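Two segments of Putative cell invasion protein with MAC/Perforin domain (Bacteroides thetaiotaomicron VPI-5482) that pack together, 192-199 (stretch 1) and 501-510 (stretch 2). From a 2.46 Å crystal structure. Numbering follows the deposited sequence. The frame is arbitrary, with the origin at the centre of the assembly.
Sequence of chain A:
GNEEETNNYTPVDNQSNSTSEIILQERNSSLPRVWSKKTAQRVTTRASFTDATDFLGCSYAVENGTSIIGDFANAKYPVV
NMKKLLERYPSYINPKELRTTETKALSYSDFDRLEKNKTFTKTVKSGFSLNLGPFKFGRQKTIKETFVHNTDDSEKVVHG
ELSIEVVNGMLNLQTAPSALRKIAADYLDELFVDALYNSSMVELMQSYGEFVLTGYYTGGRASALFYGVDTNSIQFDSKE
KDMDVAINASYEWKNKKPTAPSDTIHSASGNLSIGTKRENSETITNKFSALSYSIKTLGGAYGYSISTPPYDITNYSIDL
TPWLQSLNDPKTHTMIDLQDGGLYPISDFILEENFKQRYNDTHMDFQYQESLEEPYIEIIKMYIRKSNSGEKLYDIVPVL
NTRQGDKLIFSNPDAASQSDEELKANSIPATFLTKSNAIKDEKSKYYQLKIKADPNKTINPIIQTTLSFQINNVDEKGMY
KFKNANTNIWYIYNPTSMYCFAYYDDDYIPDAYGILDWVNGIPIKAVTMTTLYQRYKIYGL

Stretch 1, residues 192-199: FVDALYNS
Stretch 2 (501-510) FAYYDDDYIP

Residues 192-198 form the end of a helix that begins earlier in the chain. Residues 501-504 are the end of a strand, extended at Ala502 (phi/psi -113/156) and Tyr503 (-166/143). Their axes approach to 8.3 Å, with 121° between the N-to-C directions. The nearest CA atoms are those of Tyr197 and Tyr504, 6.2 Å apart. After the strand the chain turns, and a helix continues beyond Pro510.

Phe192 does not touch stretch 2. Val193 is helical (-58/-42), with chi1 t. The CA-to-CB bond of Val193 points toward stretch 2. Val193 CG1 lies 3.9 Å from Tyr504 CD1, an apolar contact oblique to the ring. Tyr504 has chi1 t and chi2 80°. Asp194 and Ala195 serve later residues of the helix. Leu196 makes no contact; Leu196 N donates a backbone hydrogen bond to Phe192 O at 2.9 Å.

Tyr197 (-101/-15) has the largest covered area in the contact. Its chi1 is m (-78°) and chi2 is -79°, which lays the ring along the strand backbone. Tyr504 N and Tyr503 C sit over one face. Tyr197 CG is 3.8 Å from Tyr504 N, Tyr197 CE1 is 3.6 Å from Tyr503 CA, and Tyr197 OH is 3.4 Å from Ala502 CB. The ring thus runs back along the strand. Tyr503 has chi1 p (62°). Tyr197 CB packs on Tyr504 CB at 3.8 Å and on Ile509 CD1 at 4.3 Å. Ile509 is m, t.

Asn198 (-113/2) has chi1 m and chi2 -40°. Asn198 OD1 accepts from Tyr508 OH at 2.7 Å, near the plane of the Tyr508 ring. Asn198 ND2 donates to Asp194 OD1 at 2.7 Å, so both ends of the amide are used. Tyr508 has an off-well chi1 of 101° and chi2 87°. Tyr508 N donates to Asp506 OD1 at 3.2 Å, a capping bond.

Ser199 leaves helical phi/psi (-141/175). The CA-to-CB bond of Ser199 points away from stretch 2. With chi1 p, Ser199 OG donates to Ala195 O at 2.8 Å.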

# COMPACT_ATOMS: atom_id res chain seq x y z
N PHE A 192 2.55 -12.23 -6.26
CA PHE A 192 2.11 -11.38 -5.15
C PHE A 192 1.97 -12.19 -3.84
O PHE A 192 2.35 -11.70 -2.77
CB PHE A 192 0.82 -10.67 -5.50
CG PHE A 192 0.23 -9.90 -4.38
CD1 PHE A 192 0.77 -8.69 -4.01
CD2 PHE A 192 -0.87 -10.39 -3.68
CE1 PHE A 192 0.22 -7.96 -2.93
CE2 PHE A 192 -1.42 -9.68 -2.64
CZ PHE A 192 -0.88 -8.47 -2.26
N VAL A 193 1.41 -13.40 -3.91
CA VAL A 193 1.38 -14.29 -2.75
C VAL A 193 2.79 -14.55 -2.28
O VAL A 193 3.05 -14.51 -1.09
CB VAL A 193 0.70 -15.63 -3.03
CG1 VAL A 193 0.85 -16.55 -1.82
CG2 VAL A 193 -0.77 -15.39 -3.40
N ASP A 194 3.72 -14.76 -3.20
CA ASP A 194 5.12 -14.91 -2.84
C ASP A 194 5.63 -13.75 -2.00
O ASP A 194 6.28 -13.97 -0.99
CB ASP A 194 6.01 -15.05 -4.08
CG ASP A 194 7.48 -15.24 -3.73
OD1 ASP A 194 7.85 -16.36 -3.35
OD2 ASP A 194 8.26 -14.27 -3.83
N ALA A 195 5.36 -12.53 -2.44
CA ALA A 195 5.89 -11.33 -1.77
C ALA A 195 5.25 -11.18 -0.41
O ALA A 195 5.90 -10.78 0.55
CB ALA A 195 5.67 -10.11 -2.61
N LEU A 196 3.99 -11.59 -0.33
CA LEU A 196 3.21 -11.51 0.91
C LEU A 196 3.82 -12.35 2.02
O LEU A 196 3.89 -11.90 3.16
CB LEU A 196 1.77 -11.96 0.65
CG LEU A 196 0.64 -11.40 1.52
CD1 LEU A 196 0.54 -9.86 1.38
CD2 LEU A 196 -0.70 -12.10 1.14
N TYR A 197 4.24 -13.57 1.70
CA TYR A 197 4.82 -14.46 2.70
C TYR A 197 6.34 -14.57 2.72
O TYR A 197 6.87 -15.06 3.69
CB TYR A 197 4.20 -15.86 2.59
CG TYR A 197 2.84 -15.91 3.22
CD1 TYR A 197 2.70 -16.00 4.59
CD2 TYR A 197 1.69 -15.81 2.44
CE1 TYR A 197 1.46 -15.99 5.18
CE2 TYR A 197 0.44 -15.81 3.02
CZ TYR A 197 0.33 -15.90 4.40
OH TYR A 197 -0.91 -15.91 5.00
N ASN A 198 7.04 -14.13 1.68
CA ASN A 198 8.49 -14.34 1.64
C ASN A 198 9.34 -13.10 1.73
O ASN A 198 10.56 -13.18 1.69
CB ASN A 198 8.88 -15.16 0.41
CG ASN A 198 8.28 -16.55 0.45
OD1 ASN A 198 8.23 -17.20 1.50
ND2 ASN A 198 7.81 -17.02 -0.70
N SER A 199 8.71 -11.95 1.88
CA SER A 199 9.41 -10.70 2.10
C SER A 199 8.58 -9.93 3.13
O SER A 199 7.51 -10.39 3.56
CB SER A 199 9.59 -9.93 0.78
OG SER A 199 8.37 -9.44 0.26
N PHE A 501 -3.97 -19.41 12.05
CA PHE A 501 -2.64 -19.03 11.57
C PHE A 501 -2.50 -19.53 10.15
O PHE A 501 -2.73 -20.72 9.88
CB PHE A 501 -1.50 -19.61 12.42
CG PHE A 501 -1.60 -19.30 13.90
CD1 PHE A 501 -2.03 -18.08 14.36
CD2 PHE A 501 -1.21 -20.26 14.84
CE1 PHE A 501 -2.10 -17.80 15.75
CE2 PHE A 501 -1.29 -20.01 16.23
CZ PHE A 501 -1.73 -18.77 16.67
N ALA A 502 -2.10 -18.63 9.24
CA ALA A 502 -1.88 -18.99 7.82
C ALA A 502 -0.39 -18.90 7.42
O ALA A 502 0.37 -18.18 8.03
CB ALA A 502 -2.74 -18.09 6.91
N TYR A 503 -0.00 -19.64 6.38
CA TYR A 503 1.35 -19.51 5.79
C TYR A 503 1.42 -20.19 4.43
O TYR A 503 0.81 -21.24 4.23
CB TYR A 503 2.48 -20.04 6.73
CG TYR A 503 2.45 -21.53 7.11
CD1 TYR A 503 1.93 -21.96 8.32
CD2 TYR A 503 3.01 -22.50 6.27
CE1 TYR A 503 1.92 -23.33 8.67
CE2 TYR A 503 3.01 -23.85 6.60
CZ TYR A 503 2.47 -24.26 7.79
OH TYR A 503 2.47 -25.61 8.11
N TYR A 504 2.17 -19.59 3.49
CA TYR A 504 2.46 -20.22 2.20
C TYR A 504 3.22 -21.53 2.41
O TYR A 504 3.99 -21.65 3.35
CB TYR A 504 3.25 -19.28 1.29
CG TYR A 504 3.58 -19.92 -0.04
CD1 TYR A 504 2.64 -19.99 -1.07
CD2 TYR A 504 4.83 -20.52 -0.24
CE1 TYR A 504 2.95 -20.63 -2.28
CE2 TYR A 504 5.15 -21.16 -1.45
CZ TYR A 504 4.21 -21.21 -2.45
OH TYR A 504 4.54 -21.84 -3.62
N ASP A 505 2.99 -22.51 1.53
CA ASP A 505 3.48 -23.88 1.71
C ASP A 505 4.95 -24.06 1.36
O ASP A 505 5.32 -24.59 0.29
CB ASP A 505 2.62 -24.87 0.92
CG ASP A 505 2.90 -26.32 1.29
OD1 ASP A 505 3.54 -26.56 2.33
OD2 ASP A 505 2.45 -27.24 0.57
N ASP A 506 5.78 -23.61 2.28
CA ASP A 506 7.20 -23.83 2.23
C ASP A 506 7.61 -24.08 3.66
O ASP A 506 7.47 -23.20 4.50
CB ASP A 506 7.95 -22.64 1.66
CG ASP A 506 9.42 -22.96 1.33
OD1 ASP A 506 10.06 -23.80 2.02
OD2 ASP A 506 9.93 -22.37 0.37
N ASP A 507 8.12 -25.28 3.92
CA ASP A 507 8.55 -25.68 5.25
C ASP A 507 9.50 -24.66 5.93
O ASP A 507 9.52 -24.57 7.16
CB ASP A 507 9.17 -27.10 5.20
CG ASP A 507 8.10 -28.23 5.06
OD1 ASP A 507 6.89 -27.95 5.11
OD2 ASP A 507 8.48 -29.41 4.92
N TYR A 508 10.23 -23.86 5.17
CA TYR A 508 11.09 -22.88 5.81
C TYR A 508 10.32 -21.98 6.80
O TYR A 508 10.89 -21.54 7.79
CB TYR A 508 11.86 -22.03 4.78
CG TYR A 508 11.31 -20.62 4.50
CD1 TYR A 508 11.69 -19.52 5.28
CD2 TYR A 508 10.46 -20.38 3.44
CE1 TYR A 508 11.21 -18.24 4.99
CE2 TYR A 508 9.99 -19.13 3.17
CZ TYR A 508 10.37 -18.06 3.94
OH TYR A 508 9.87 -16.80 3.66
N ILE A 509 9.04 -21.72 6.53
CA ILE A 509 8.22 -20.88 7.41
C ILE A 509 7.90 -21.57 8.74
O ILE A 509 8.28 -21.07 9.79
CB ILE A 509 6.92 -20.36 6.73
CG1 ILE A 509 7.27 -19.48 5.52
CG2 ILE A 509 6.06 -19.55 7.72
CD1 ILE A 509 6.09 -19.08 4.66
N PRO A 510 7.21 -22.72 8.71
CA PRO A 510 7.03 -23.39 10.03
C PRO A 510 8.35 -23.61 10.78
O PRO A 510 8.38 -23.56 12.01
CB PRO A 510 6.35 -24.73 9.69
CG PRO A 510 6.39 -24.85 8.17
CD PRO A 510 6.55 -23.44 7.61